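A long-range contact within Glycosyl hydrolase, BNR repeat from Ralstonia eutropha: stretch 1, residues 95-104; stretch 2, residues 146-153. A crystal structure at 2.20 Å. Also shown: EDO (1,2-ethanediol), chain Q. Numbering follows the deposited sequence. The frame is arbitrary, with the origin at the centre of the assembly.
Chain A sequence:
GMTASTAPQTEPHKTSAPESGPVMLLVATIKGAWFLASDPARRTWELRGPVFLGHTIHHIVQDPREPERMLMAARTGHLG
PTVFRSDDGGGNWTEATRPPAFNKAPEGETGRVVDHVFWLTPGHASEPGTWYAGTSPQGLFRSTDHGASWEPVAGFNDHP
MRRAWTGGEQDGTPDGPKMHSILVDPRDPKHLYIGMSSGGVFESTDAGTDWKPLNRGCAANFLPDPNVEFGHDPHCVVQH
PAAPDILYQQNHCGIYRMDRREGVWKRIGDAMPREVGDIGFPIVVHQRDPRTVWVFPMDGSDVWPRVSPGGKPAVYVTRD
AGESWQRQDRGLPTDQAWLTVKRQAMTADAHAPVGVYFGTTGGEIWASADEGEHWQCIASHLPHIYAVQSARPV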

# COMPACT_ATOMS: atom_id res chain seq x y z
N GLU A 95 -1.17 -16.56 15.78
CA GLU A 95 -0.56 -16.93 14.50
C GLU A 95 -1.52 -17.80 13.67
O GLU A 95 -2.36 -18.50 14.24
CB GLU A 95 0.82 -17.64 14.69
CG GLU A 95 0.87 -19.08 15.28
CD GLU A 95 0.42 -19.21 16.74
OE1 GLU A 95 0.38 -18.19 17.48
OE2 GLU A 95 0.09 -20.36 17.15
N ALA A 96 -1.39 -17.71 12.35
CA ALA A 96 -2.20 -18.49 11.39
C ALA A 96 -2.06 -19.98 11.64
O ALA A 96 -0.96 -20.44 11.94
CB ALA A 96 -1.80 -18.17 9.93
N THR A 97 -3.17 -20.72 11.54
CA THR A 97 -3.09 -22.18 11.67
C THR A 97 -2.45 -22.65 10.36
O THR A 97 -1.55 -23.51 10.40
CB THR A 97 -4.44 -22.85 12.02
OG1 THR A 97 -5.42 -22.60 11.01
CG2 THR A 97 -4.95 -22.30 13.33
N ARG A 98 -2.84 -22.04 9.23
CA ARG A 98 -2.24 -22.32 7.92
C ARG A 98 -1.85 -20.99 7.23
O ARG A 98 -2.66 -20.40 6.51
CB ARG A 98 -3.19 -23.13 7.04
CG ARG A 98 -2.63 -23.49 5.66
CD ARG A 98 -3.71 -24.08 4.75
NE ARG A 98 -3.22 -24.19 3.37
CZ ARG A 98 -3.95 -24.50 2.29
NH1 ARG A 98 -5.27 -24.73 2.38
NH2 ARG A 98 -3.36 -24.55 1.09
N PRO A 99 -0.60 -20.52 7.42
CA PRO A 99 -0.23 -19.28 6.73
C PRO A 99 0.02 -19.51 5.23
O PRO A 99 0.11 -20.65 4.81
CB PRO A 99 1.06 -18.87 7.45
CG PRO A 99 1.66 -20.16 7.88
CD PRO A 99 0.50 -21.01 8.27
N PRO A 100 0.11 -18.43 4.43
CA PRO A 100 0.42 -18.55 3.01
C PRO A 100 1.67 -19.40 2.69
O PRO A 100 2.75 -19.16 3.24
CB PRO A 100 0.63 -17.09 2.59
CG PRO A 100 -0.28 -16.34 3.45
CD PRO A 100 -0.12 -17.01 4.79
N ALA A 101 1.50 -20.39 1.83
CA ALA A 101 2.58 -21.28 1.41
C ALA A 101 2.24 -21.77 0.05
O ALA A 101 1.09 -22.14 -0.18
CB ALA A 101 2.72 -22.46 2.36
N PHE A 102 3.20 -21.76 -0.87
CA PHE A 102 2.99 -22.28 -2.22
C PHE A 102 2.79 -23.80 -2.16
O PHE A 102 3.33 -24.48 -1.26
CB PHE A 102 4.18 -21.97 -3.14
CG PHE A 102 4.41 -20.50 -3.41
CD1 PHE A 102 3.59 -19.81 -4.30
CD2 PHE A 102 5.47 -19.83 -2.83
CE1 PHE A 102 3.82 -18.45 -4.58
CE2 PHE A 102 5.70 -18.48 -3.12
CZ PHE A 102 4.87 -17.80 -3.99
N ASN A 103 2.04 -24.34 -3.10
CA ASN A 103 1.84 -25.80 -3.20
C ASN A 103 3.18 -26.51 -3.53
O ASN A 103 4.09 -25.88 -4.09
CB ASN A 103 0.79 -26.16 -4.27
CG ASN A 103 -0.62 -25.68 -3.92
OD1 ASN A 103 -0.98 -25.51 -2.75
ND2 ASN A 103 -1.43 -25.46 -4.96
N LYS A 104 3.27 -27.79 -3.16
CA LYS A 104 4.46 -28.60 -3.43
C LYS A 104 4.66 -28.69 -4.94
O LYS A 104 3.69 -28.86 -5.67
CB LYS A 104 4.30 -30.01 -2.83
N HIS A 146 -11.22 -15.29 8.40
CA HIS A 146 -10.61 -14.13 9.08
C HIS A 146 -9.08 -14.18 9.20
O HIS A 146 -8.49 -13.58 10.10
CB HIS A 146 -11.24 -13.91 10.48
CG HIS A 146 -12.72 -13.73 10.44
ND1 HIS A 146 -13.32 -12.53 10.13
CD2 HIS A 146 -13.73 -14.61 10.65
CE1 HIS A 146 -14.63 -12.68 10.16
NE2 HIS A 146 -14.90 -13.93 10.46
N GLY A 147 -8.44 -14.87 8.26
CA GLY A 147 -7.00 -14.98 8.23
C GLY A 147 -6.39 -16.08 9.05
O GLY A 147 -5.19 -16.06 9.25
N ALA A 148 -7.19 -17.04 9.54
CA ALA A 148 -6.64 -18.18 10.28
C ALA A 148 -5.89 -19.12 9.34
O ALA A 148 -4.78 -19.56 9.67
CB ALA A 148 -7.74 -18.92 11.07
N SER A 149 -6.50 -19.40 8.19
CA SER A 149 -5.95 -20.31 7.18
C SER A 149 -5.99 -19.64 5.82
O SER A 149 -6.92 -18.89 5.51
CB SER A 149 -6.72 -21.65 7.14
OG SER A 149 -8.07 -21.45 6.78
N TRP A 150 -4.96 -19.92 5.03
CA TRP A 150 -4.77 -19.34 3.72
C TRP A 150 -4.54 -20.43 2.69
O TRP A 150 -3.87 -21.42 3.00
CB TRP A 150 -3.56 -18.42 3.76
CG TRP A 150 -3.76 -17.24 4.68
CD1 TRP A 150 -3.54 -17.18 6.03
CD2 TRP A 150 -4.25 -15.95 4.29
NE1 TRP A 150 -3.86 -15.94 6.50
CE2 TRP A 150 -4.32 -15.17 5.47
CE3 TRP A 150 -4.66 -15.39 3.08
CZ2 TRP A 150 -4.75 -13.86 5.46
CZ3 TRP A 150 -5.12 -14.10 3.06
CH2 TRP A 150 -5.15 -13.34 4.25
N GLU A 151 -5.09 -20.24 1.49
CA GLU A 151 -4.86 -21.15 0.37
C GLU A 151 -4.42 -20.29 -0.84
O GLU A 151 -4.80 -19.11 -0.93
CB GLU A 151 -6.14 -21.93 0.02
CG GLU A 151 -7.19 -21.08 -0.72
CD GLU A 151 -8.58 -21.70 -0.80
OE1 GLU A 151 -8.72 -22.94 -0.62
OE2 GLU A 151 -9.52 -20.89 -1.06
N PRO A 152 -3.63 -20.87 -1.77
CA PRO A 152 -3.30 -20.12 -2.98
C PRO A 152 -4.51 -19.77 -3.86
O PRO A 152 -5.47 -20.53 -3.88
CB PRO A 152 -2.40 -21.09 -3.76
CG PRO A 152 -2.15 -22.24 -2.93
CD PRO A 152 -3.00 -22.20 -1.73
N VAL A 153 -4.50 -18.61 -4.51
CA VAL A 153 -5.51 -18.30 -5.52
C VAL A 153 -4.86 -18.90 -6.76
O VAL A 153 -4.03 -18.25 -7.41
CB VAL A 153 -5.84 -16.80 -5.68
CG1 VAL A 153 -6.78 -16.57 -6.88
CG2 VAL A 153 -6.44 -16.26 -4.39
C1 EDO Q . -8.98 -20.89 3.92
O1 EDO Q . -9.61 -19.82 4.64
C2 EDO Q . -9.24 -20.80 2.43
O2 EDO Q . -10.63 -20.54 2.18

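Trp150, Arg98 and Pro152 cover the most surface in this contact, which buries 477 Å² in all between two stretches whose touching residues are at least 49 apart in sequence. The backbones meet in a single beta bridge, Arg98 with Ser149, their CA atoms 4.3 Å apart. Arg98 N donates to Ala148 O (3.2 Å) in a nearly straight hydrogen bond, and Trp150 N returns one to Arg98 O (2.8 Å), so Arg98 is held through both its amide and its carbonyl. Ser149 CA adds a CH···O contact to Arg98 O (3.4 Å). Ala148 O also receives a weak bond from Thr97 N (2.7 Å, N-H···O angle 128°) and another from Thr97 OG1 (3.4 Å).

The buried indole of Trp150 packs against Pro100 and Ala96. Pro100 CD lies over one face, 3.9 Å from the centroid of the five-membered ring, where its C-H can meet the pi cloud; Ala96 CB sits at the ring edge, 4.4 Å from Trp150 CD1, a loose apolar contact from a small methyl. Within its own stretch, Trp150 NE1 makes a weak hydrogen bond to Gly147 O (3.1 Å), giving the polar ring nitrogen a partner. The backbone angles of Gly147 themselves call for glycine, since a CB would be jammed against the preceding carbonyl.

Arg98 is extended, chi1 to chi3 all t, and runs along the second stretch so that Trp150 O and Glu151 CA lie over one guanidinium face. Although Arg98 NE is 2.9 Å from Trp150 O, the angle is too poor for a hydrogen bond. The side chain ends with Arg98 NH2 3.7 Å from Pro152 CD. The CA-to-CB bond of Pro152 points toward the first stretch, and its compact ring also meets Asn103, whose OD1 reaches to 3.5 Å from Pro152 CG.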